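Local coordinates for protein dihydrodipicolinate synthase (Bacillus clausii KSM-K16, PDB 3E96) that probably catalyses the condensation that forms 4-hydroxy-tetrahydrodipicolinate, a lyase reaction, on a TIM-barrel scaffold, at residues P19-R24 with G28-H33; W199-W204 with V224-A229. All coordinates share one frame; numbering follows the deposited sequence.

Both contacts belong to the layer of loops and helices around one eight-stranded parallel barrel, but they lie on opposite sides of the chain's centre, their own centres about 29 Å apart. Contact 1 is local and partly buried: the loop after strand 15-17 folds back on the residues that lead into helix 32-43, so backbone hydrogen bonds and one arginine do most of the work. Contact 2 is buried and joins two successive barrel helices, 200-206 and 220-231, with strand 210-213 between them in sequence. The helix backbones there bond along their own helices, and apolar side chains alone make the contact. The contacts share no element and do not touch.

Contact 1 (P19-R24 with G28-H33); sequences PITPFR and GSIDWH
R24 starts with CG beside its backbone N (chi1 -63°), then runs extended from CG to NE, which carries its guanidinium along S29 to D31. R24 NH1 donates to S29 OG at 2.9 Å and, weakly, to I30 O, while water 1 in the guanidinium plane joins NH2 to W32 N. S29 OG is also hydrogen-bonded to D27 OD1, and an alanine here would probably cost R24 NH1 its stronger acceptor, and D27 this bond, leaving the guanidinium freer to turn. The carboxylate of D31 stacks on one face of the guanidinium, planes 23° apart; R24 NH2 lies 3.5 Å from D31 OD2, a charge pairing with no N-H aimed at the oxygen. D31 N-caps helix 32-43, its OD1 taking the H34 N-H. In this TIM barrel the turn belongs to the first strand-to-helix loop, and F23 and I30 form a single beta bridge: R24 N reaches S29 O at 2.7 Å, and D31 N reaches P22 O at 3.1 Å. The positive phi of G28 (72°) is one that a glycine adopts easily, and its N-H goes to R24 O. Deeper in, F23 CE1 packs 3.6 Å from I30 CG1, which meets the ring at its edge.

Contact 2 (W199-W204 with V224-A229); sequences WAPFFW and VEMLEA
M226 reaches across to the facing helix and lays its thioether over the start of it, SD 3.8 Å from A200 CB and CE 3.9 Å from P201 CG. Its CG is anti to the backbone N and the chain stays extended as far as SD, then bends at chi3 (-84°), which turns the methyl toward the proline ring. The methionine chain and that ring cross at about a right angle. A long, unbranched side chain suits this place, because the axes of segments 200-204 and 224-229 come no closer than 11.2 Å and the small A200 lets the sulfur approach the helix surface. P201 fits the first turn of a helix, where its missing N-H costs no helical hydrogen bond, and offers a rigid apolar ring. One turn on, W204 reaches over from the other helix: CG anti to its backbone N (chi1 -164°) sends the indole across, and W204 CZ3 meets L227 CD1 at 3.9 Å. The large indole is long enough to reach its neighbour, and the branched leucine offers it a methyl. No hydrogen bond links the segments: the side chains that meet are apolar, and the backbones bond along their own helices. These segments run 24° from parallel, as neighbours do around a TIM barrel; strand 210-213 lies between them in sequence, and helix 235-252 packs against both through V238, which touches P201 and A229.

Contact 1 (P19-R24 with G28-H33)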
ATOM      1  N   PRO B  19       0.028 -19.456   1.180  1.00 12.21           N
ATOM      2  CA  PRO B  19      -1.222 -19.875   1.812  1.00 11.44           C
ATOM      3  C   PRO B  19      -2.189 -18.748   2.109  1.00 12.19           C
ATOM      4  O   PRO B  19      -1.783 -17.619   2.380  1.00 12.51           O
ATOM      5  CB  PRO B  19      -0.741 -20.537   3.095  1.00 12.03           C
ATOM      6  CG  PRO B  19       0.393 -19.614   3.498  1.00 11.41           C
ATOM      7  CD  PRO B  19       1.116 -19.363   2.175  1.00 11.53           C
ATOM      8  N   ILE B  20      -3.476 -19.064   2.045  1.00 11.25           N
ATOM      9  CA  ILE B  20      -4.497 -18.088   2.387  1.00 11.37           C
ATOM     10  C   ILE B  20      -4.546 -18.076   3.911  1.00 12.92           C
ATOM     11  O   ILE B  20      -4.013 -18.980   4.566  1.00 13.50           O
ATOM     12  CB  ILE B  20      -5.899 -18.527   1.921  1.00 12.78           C
ATOM     13  CG1 ILE B  20      -6.203 -19.923   2.481  1.00 13.31           C
ATOM     14  CG2 ILE B  20      -5.989 -18.499   0.416  1.00 11.94           C
ATOM     15  CD1 ILE B  20      -7.689 -20.253   2.573  1.00 16.38           C
ATOM     16  N   THR B  21      -5.173 -17.048   4.472  1.00 12.48           N
ATOM     17  CA  THR B  21      -5.377 -16.973   5.911  1.00 12.18           C
ATOM     18  C   THR B  21      -6.896 -17.090   6.036  1.00 13.43           C
ATOM     19  O   THR B  21      -7.631 -16.147   5.732  1.00 10.97           O
ATOM     20  CB  THR B  21      -4.937 -15.626   6.518  1.00 13.51           C
ATOM     21  OG1 THR B  21      -3.541 -15.413   6.263  1.00 11.37           O
ATOM     22  CG2 THR B  21      -5.171 -15.632   8.031  1.00 12.35           C
ATOM     23  N   PRO B  22      -7.391 -18.267   6.454  1.00 14.13           N
ATOM     24  CA  PRO B  22      -8.838 -18.464   6.598  1.00 14.79           C
ATOM     25  C   PRO B  22      -9.436 -17.507   7.625  1.00 14.67           C
ATOM     26  O   PRO B  22      -8.949 -17.428   8.750  1.00 14.88           O
ATOM     27  CB  PRO B  22      -8.950 -19.922   7.057  1.00 14.12           C
ATOM     28  CG  PRO B  22      -7.701 -20.556   6.506  1.00 15.39           C
ATOM     29  CD  PRO B  22      -6.658 -19.503   6.768  1.00 14.55           C
ATOM     30  N   PHE B  23     -10.481 -16.778   7.236  1.00 15.01           N
ATOM     31  CA  PHE B  23     -11.140 -15.852   8.153  1.00 15.74           C
ATOM     32  C   PHE B  23     -12.594 -16.280   8.313  1.00 15.98           C
ATOM     33  O   PHE B  23     -13.250 -16.636   7.333  1.00 15.28           O
ATOM     34  CB  PHE B  23     -11.120 -14.415   7.618  1.00 14.66           C
ATOM     35  CG  PHE B  23      -9.747 -13.828   7.466  1.00 12.96           C
ATOM     36  CD1 PHE B  23      -8.869 -13.779   8.542  1.00 14.10           C
ATOM     37  CD2 PHE B  23      -9.351 -13.273   6.248  1.00 13.85           C
ATOM     38  CE1 PHE B  23      -7.614 -13.182   8.411  1.00 13.79           C
ATOM     39  CE2 PHE B  23      -8.101 -12.675   6.106  1.00 14.24           C
ATOM     40  CZ  PHE B  23      -7.230 -12.628   7.189  1.00 14.89           C
ATOM     41  N   ARG B  24     -13.096 -16.234   9.544  1.00 17.86           N
ATOM     42  CA  ARG B  24     -14.480 -16.616   9.809  1.00 19.27           C
ATOM     43  C   ARG B  24     -15.460 -15.582   9.278  1.00 19.65           C
ATOM     44  O   ARG B  24     -15.245 -14.381   9.418  1.00 18.60           O
ATOM     45  CB  ARG B  24     -14.708 -16.791  11.311  1.00 18.90           C
ATOM     46  CG  ARG B  24     -13.884 -17.899  11.930  1.00 19.12           C
ATOM     47  CD  ARG B  24     -14.394 -18.242  13.320  1.00 21.30           C
ATOM     48  NE  ARG B  24     -13.736 -19.430  13.856  1.00 21.16           N
ATOM     49  CZ  ARG B  24     -12.511 -19.442  14.372  1.00 22.21           C
ATOM     50  NH1 ARG B  24     -11.798 -18.324  14.431  1.00 20.98           N
ATOM     51  NH2 ARG B  24     -11.999 -20.577  14.826  1.00 22.71           N
ATOM     52  N   GLY B  28     -14.792 -12.444  11.264  1.00 20.26           N
ATOM     53  CA  GLY B  28     -13.546 -12.158  10.572  1.00 19.02           C
ATOM     54  C   GLY B  28     -12.283 -12.649  11.263  1.00 18.80           C
ATOM     55  O   GLY B  28     -11.176 -12.357  10.813  1.00 16.84           O
ATOM     56  N   SER B  29     -12.431 -13.399  12.352  1.00 17.33           N
ATOM     57  CA  SER B  29     -11.263 -13.903  13.069  1.00 17.31           C
ATOM     58  C   SER B  29     -10.595 -15.028  12.289  1.00 16.32           C
ATOM     59  O   SER B  29     -11.217 -15.678  11.452  1.00 16.43           O
ATOM     60  CB  SER B  29     -11.656 -14.408  14.463  1.00 18.69           C
ATOM     61  OG  SER B  29     -12.534 -15.516  14.376  1.00 19.59           O
ATOM     62  N   ILE B  30      -9.315 -15.248  12.563  1.00 15.94           N
ATOM     63  CA  ILE B  30      -8.561 -16.296  11.889  1.00 15.48           C
ATOM     64  C   ILE B  30      -8.936 -17.670  12.449  1.00 16.18           C
ATOM     65  O   ILE B  30      -9.005 -17.858  13.665  1.00 16.25           O
ATOM     66  CB  ILE B  30      -7.040 -16.087  12.082  1.00 14.43           C
ATOM     67  CG1 ILE B  30      -6.630 -14.718  11.521  1.00 13.95           C
ATOM     68  CG2 ILE B  30      -6.266 -17.197  11.390  1.00 15.07           C
ATOM     69  CD1 ILE B  30      -5.184 -14.355  11.792  1.00 15.04           C
ATOM     70  N   ASP B  31      -9.207 -18.620  11.559  1.00 16.33           N
ATOM     71  CA  ASP B  31      -9.524 -19.975  11.993  1.00 16.72           C
ATOM     72  C   ASP B  31      -8.237 -20.752  11.774  1.00 16.54           C
ATOM     73  O   ASP B  31      -7.931 -21.161  10.653  1.00 16.88           O
ATOM     74  CB  ASP B  31     -10.641 -20.592  11.153  1.00 16.13           C
ATOM     75  CG  ASP B  31     -11.081 -21.943  11.688  1.00 18.71           C
ATOM     76  OD1 ASP B  31     -10.201 -22.762  12.030  1.00 17.98           O
ATOM     77  OD2 ASP B  31     -12.305 -22.188  11.760  1.00 20.54           O
ATOM     78  N   TRP B  32      -7.481 -20.942  12.848  1.00 16.42           N
ATOM     79  CA  TRP B  32      -6.210 -21.640  12.762  1.00 18.18           C
ATOM     80  C   TRP B  32      -6.348 -23.111  12.399  1.00 19.44           C
ATOM     81  O   TRP B  32      -5.415 -23.708  11.863  1.00 19.54           O
ATOM     82  CB  TRP B  32      -5.442 -21.478  14.072  1.00 16.86           C
ATOM     83  CG  TRP B  32      -5.048 -20.056  14.343  1.00 16.94           C
ATOM     84  CD1 TRP B  32      -5.443 -19.281  15.396  1.00 17.74           C
ATOM     85  CD2 TRP B  32      -4.174 -19.239  13.549  1.00 16.23           C
ATOM     86  NE1 TRP B  32      -4.868 -18.033  15.311  1.00 17.77           N
ATOM     87  CE2 TRP B  32      -4.086 -17.980  14.186  1.00 17.73           C
ATOM     88  CE3 TRP B  32      -3.459 -19.449  12.360  1.00 15.59           C
ATOM     89  CZ2 TRP B  32      -3.307 -16.932  13.677  1.00 18.04           C
ATOM     90  CZ3 TRP B  32      -2.683 -18.404  11.853  1.00 15.31           C
ATOM     91  CH2 TRP B  32      -2.616 -17.164  12.514  1.00 16.83           C
ATOM     92  N   HIS B  33      -7.501 -23.705  12.697  1.00 21.20           N
ATOM     93  CA  HIS B  33      -7.711 -25.100  12.345  1.00 22.15           C
ATOM     94  C   HIS B  33      -7.744 -25.169  10.823  1.00 21.15           C
ATOM     95  O   HIS B  33      -7.131 -26.046  10.210  1.00 20.47           O
ATOM     96  CB  HIS B  33      -9.034 -25.618  12.916  1.00 26.78           C
ATOM     97  CG  HIS B  33      -9.314 -27.049  12.575  1.00 33.04           C
ATOM     98  ND1 HIS B  33      -8.469 -28.077  12.934  1.00 35.92           N
ATOM     99  CD2 HIS B  33     -10.338 -27.622  11.899  1.00 35.03           C
ATOM    100  CE1 HIS B  33      -8.959 -29.222  12.493  1.00 36.39           C
ATOM    101  NE2 HIS B  33     -10.093 -28.974  11.861  1.00 36.61           N
TER
HETATM  102  O   HOH W   1      -8.954 -20.728  15.528  1.00 21.12           O

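Contact 2 (W199-W204 with V224-A229)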
ATOM      1  N   TRP B 199       2.138 -16.634 -15.905  1.00 10.98           N
ATOM      2  CA  TRP B 199       3.384 -16.082 -16.418  1.00 11.33           C
ATOM      3  C   TRP B 199       4.624 -16.962 -16.300  1.00 11.65           C
ATOM      4  O   TRP B 199       5.631 -16.710 -16.963  1.00 10.94           O
ATOM      5  CB  TRP B 199       3.651 -14.729 -15.742  1.00 12.24           C
ATOM      6  CG  TRP B 199       2.630 -13.701 -16.113  1.00 14.74           C
ATOM      7  CD1 TRP B 199       1.448 -13.443 -15.479  1.00 14.49           C
ATOM      8  CD2 TRP B 199       2.672 -12.840 -17.254  1.00 13.75           C
ATOM      9  NE1 TRP B 199       0.748 -12.473 -16.163  1.00 15.07           N
ATOM     10  CE2 TRP B 199       1.477 -12.087 -17.256  1.00 15.49           C
ATOM     11  CE3 TRP B 199       3.603 -12.634 -18.281  1.00 15.28           C
ATOM     12  CZ2 TRP B 199       1.188 -11.141 -18.246  1.00 14.65           C
ATOM     13  CZ3 TRP B 199       3.317 -11.693 -19.266  1.00 14.34           C
ATOM     14  CH2 TRP B 199       2.118 -10.959 -19.240  1.00 13.96           C
ATOM     15  N   ALA B 200       4.546 -17.998 -15.472  1.00 12.08           N
ATOM     16  CA  ALA B 200       5.678 -18.892 -15.246  1.00 13.23           C
ATOM     17  C   ALA B 200       6.373 -19.452 -16.491  1.00 11.95           C
ATOM     18  O   ALA B 200       7.600 -19.468 -16.555  1.00 12.48           O
ATOM     19  CB  ALA B 200       5.250 -20.047 -14.325  1.00 12.52           C
ATOM     20  N   PRO B 201       5.611 -19.930 -17.492  1.00 12.90           N
ATOM     21  CA  PRO B 201       6.283 -20.469 -18.682  1.00 12.81           C
ATOM     22  C   PRO B 201       7.167 -19.446 -19.397  1.00 12.59           C
ATOM     23  O   PRO B 201       8.270 -19.763 -19.845  1.00 12.58           O
ATOM     24  CB  PRO B 201       5.121 -20.943 -19.558  1.00 12.52           C
ATOM     25  CG  PRO B 201       4.056 -21.294 -18.547  1.00 12.75           C
ATOM     26  CD  PRO B 201       4.155 -20.149 -17.563  1.00 12.25           C
ATOM     27  N   PHE B 202       6.671 -18.221 -19.500  1.00 11.17           N
ATOM     28  CA  PHE B 202       7.399 -17.147 -20.163  1.00 11.24           C
ATOM     29  C   PHE B 202       8.626 -16.721 -19.357  1.00 11.72           C
ATOM     30  O   PHE B 202       9.708 -16.525 -19.914  1.00 13.51           O
ATOM     31  CB  PHE B 202       6.447 -15.976 -20.383  1.00 12.16           C
ATOM     32  CG  PHE B 202       5.179 -16.368 -21.100  1.00 12.30           C
ATOM     33  CD1 PHE B 202       5.172 -16.551 -22.483  1.00 12.41           C
ATOM     34  CD2 PHE B 202       4.007 -16.605 -20.385  1.00 13.45           C
ATOM     35  CE1 PHE B 202       4.019 -16.968 -23.148  1.00 13.33           C
ATOM     36  CE2 PHE B 202       2.838 -17.026 -21.039  1.00 14.09           C
ATOM     37  CZ  PHE B 202       2.845 -17.208 -22.423  1.00 14.23           C
ATOM     38  N   PHE B 203       8.458 -16.573 -18.048  1.00 11.28           N
ATOM     39  CA  PHE B 203       9.577 -16.204 -17.188  1.00 12.16           C
ATOM     40  C   PHE B 203      10.617 -17.321 -17.197  1.00 12.19           C
ATOM     41  O   PHE B 203      11.818 -17.057 -17.204  1.00 11.98           O
ATOM     42  CB  PHE B 203       9.113 -15.988 -15.741  1.00 12.12           C
ATOM     43  CG  PHE B 203       8.598 -14.612 -15.457  1.00 13.64           C
ATOM     44  CD1 PHE B 203       7.474 -14.123 -16.115  1.00 11.12           C
ATOM     45  CD2 PHE B 203       9.229 -13.806 -14.505  1.00 13.30           C
ATOM     46  CE1 PHE B 203       6.979 -12.848 -15.830  1.00 14.20           C
ATOM     47  CE2 PHE B 203       8.745 -12.532 -14.212  1.00 14.48           C
ATOM     48  CZ  PHE B 203       7.616 -12.049 -14.877  1.00 12.47           C
ATOM     49  N   TRP B 204      10.153 -18.570 -17.193  1.00 13.37           N
ATOM     50  CA  TRP B 204      11.068 -19.711 -17.174  1.00 14.04           C
ATOM     51  C   TRP B 204      12.004 -19.683 -18.374  1.00 14.87           C
ATOM     52  O   TRP B 204      13.217 -19.855 -18.230  1.00 14.52           O
ATOM     53  CB  TRP B 204      10.284 -21.028 -17.147  1.00 14.27           C
ATOM     54  CG  TRP B 204      11.118 -22.212 -16.750  1.00 17.73           C
ATOM     55  CD1 TRP B 204      11.929 -22.958 -17.557  1.00 20.03           C
ATOM     56  CD2 TRP B 204      11.245 -22.762 -15.432  1.00 18.95           C
ATOM     57  NE1 TRP B 204      12.554 -23.942 -16.821  1.00 20.91           N
ATOM     58  CE2 TRP B 204      12.152 -23.842 -15.514  1.00 20.78           C
ATOM     59  CE3 TRP B 204      10.680 -22.445 -14.190  1.00 18.76           C
ATOM     60  CZ2 TRP B 204      12.508 -24.609 -14.396  1.00 21.84           C
ATOM     61  CZ3 TRP B 204      11.034 -23.208 -13.078  1.00 21.30           C
ATOM     62  CH2 TRP B 204      11.939 -24.276 -13.192  1.00 20.36           C
ATOM     63  N   VAL B 224       2.408 -28.406  -9.396  1.00 16.64           N
ATOM     64  CA  VAL B 224       3.521 -29.346  -9.471  1.00 17.14           C
ATOM     65  C   VAL B 224       3.710 -29.847 -10.899  1.00 16.59           C
ATOM     66  O   VAL B 224       4.836 -29.999 -11.364  1.00 15.34           O
ATOM     67  CB  VAL B 224       3.304 -30.557  -8.526  1.00 16.75           C
ATOM     68  CG1 VAL B 224       4.394 -31.600  -8.755  1.00 17.60           C
ATOM     69  CG2 VAL B 224       3.341 -30.093  -7.076  1.00 18.41           C
ATOM     70  N   GLU B 225       2.606 -30.101 -11.597  1.00 17.64           N
ATOM     71  CA  GLU B 225       2.691 -30.576 -12.974  1.00 19.72           C
ATOM     72  C   GLU B 225       3.400 -29.550 -13.853  1.00 18.73           C
ATOM     73  O   GLU B 225       4.206 -29.916 -14.710  1.00 17.07           O
ATOM     74  CB  GLU B 225       1.295 -30.847 -13.542  1.00 22.84           C
ATOM     75  CG  GLU B 225       0.491 -31.878 -12.770  1.00 30.42           C
ATOM     76  CD  GLU B 225      -0.865 -32.145 -13.399  1.00 34.72           C
ATOM     77  OE1 GLU B 225      -1.745 -32.706 -12.704  1.00 38.68           O
ATOM     78  OE2 GLU B 225      -1.049 -31.803 -14.589  1.00 35.28           O
ATOM     79  N   MET B 226       3.104 -28.267 -13.642  1.00 16.93           N
ATOM     80  CA  MET B 226       3.735 -27.219 -14.440  1.00 16.25           C
ATOM     81  C   MET B 226       5.226 -27.154 -14.152  1.00 15.86           C
ATOM     82  O   MET B 226       6.031 -27.038 -15.074  1.00 16.06           O
ATOM     83  CB  MET B 226       3.106 -25.841 -14.168  1.00 14.54           C
ATOM     84  CG  MET B 226       3.751 -24.706 -14.994  1.00 17.86           C
ATOM     85  SD  MET B 226       2.978 -23.052 -14.855  1.00 11.62           S
ATOM     86  CE  MET B 226       1.648 -23.221 -16.087  1.00 14.59           C
ATOM     87  N   LEU B 227       5.595 -27.220 -12.873  1.00 14.84           N
ATOM     88  CA  LEU B 227       7.003 -27.158 -12.494  1.00 16.63           C
ATOM     89  C   LEU B 227       7.784 -28.310 -13.110  1.00 16.98           C
ATOM     90  O   LEU B 227       8.870 -28.115 -13.649  1.00 15.86           O
ATOM     91  CB  LEU B 227       7.166 -27.209 -10.970  1.00 15.73           C
ATOM     92  CG  LEU B 227       8.618 -27.174 -10.473  1.00 17.87           C
ATOM     93  CD1 LEU B 227       9.225 -25.797 -10.736  1.00 17.55           C
ATOM     94  CD2 LEU B 227       8.668 -27.497  -8.983  1.00 18.97           C
ATOM     95  N   GLU B 228       7.230 -29.514 -13.030  1.00 17.30           N
ATOM     96  CA  GLU B 228       7.919 -30.676 -13.576  1.00 20.49           C
ATOM     97  C   GLU B 228       8.050 -30.590 -15.096  1.00 19.51           C
ATOM     98  O   GLU B 228       9.103 -30.908 -15.646  1.00 20.93           O
ATOM     99  CB  GLU B 228       7.195 -31.954 -13.162  1.00 22.00           C
ATOM    100  CG  GLU B 228       7.015 -32.046 -11.651  1.00 26.37           C
ATOM    101  CD  GLU B 228       6.586 -33.417 -11.183  1.00 29.14           C
ATOM    102  OE1 GLU B 228       5.684 -34.007 -11.812  1.00 31.29           O
ATOM    103  OE2 GLU B 228       7.147 -33.899 -10.175  1.00 31.05           O
ATOM    104  N   ALA B 229       6.989 -30.148 -15.766  1.00 19.03           N
ATOM    105  CA  ALA B 229       7.012 -30.015 -17.219  1.00 18.82           C
ATOM    106  C   ALA B 229       8.083 -29.006 -17.626  1.00 18.92           C
ATOM    107  O   ALA B 229       8.846 -29.241 -18.564  1.00 19.59           O
ATOM    108  CB  ALA B 229       5.641 -29.566 -17.734  1.00 18.32           C
TER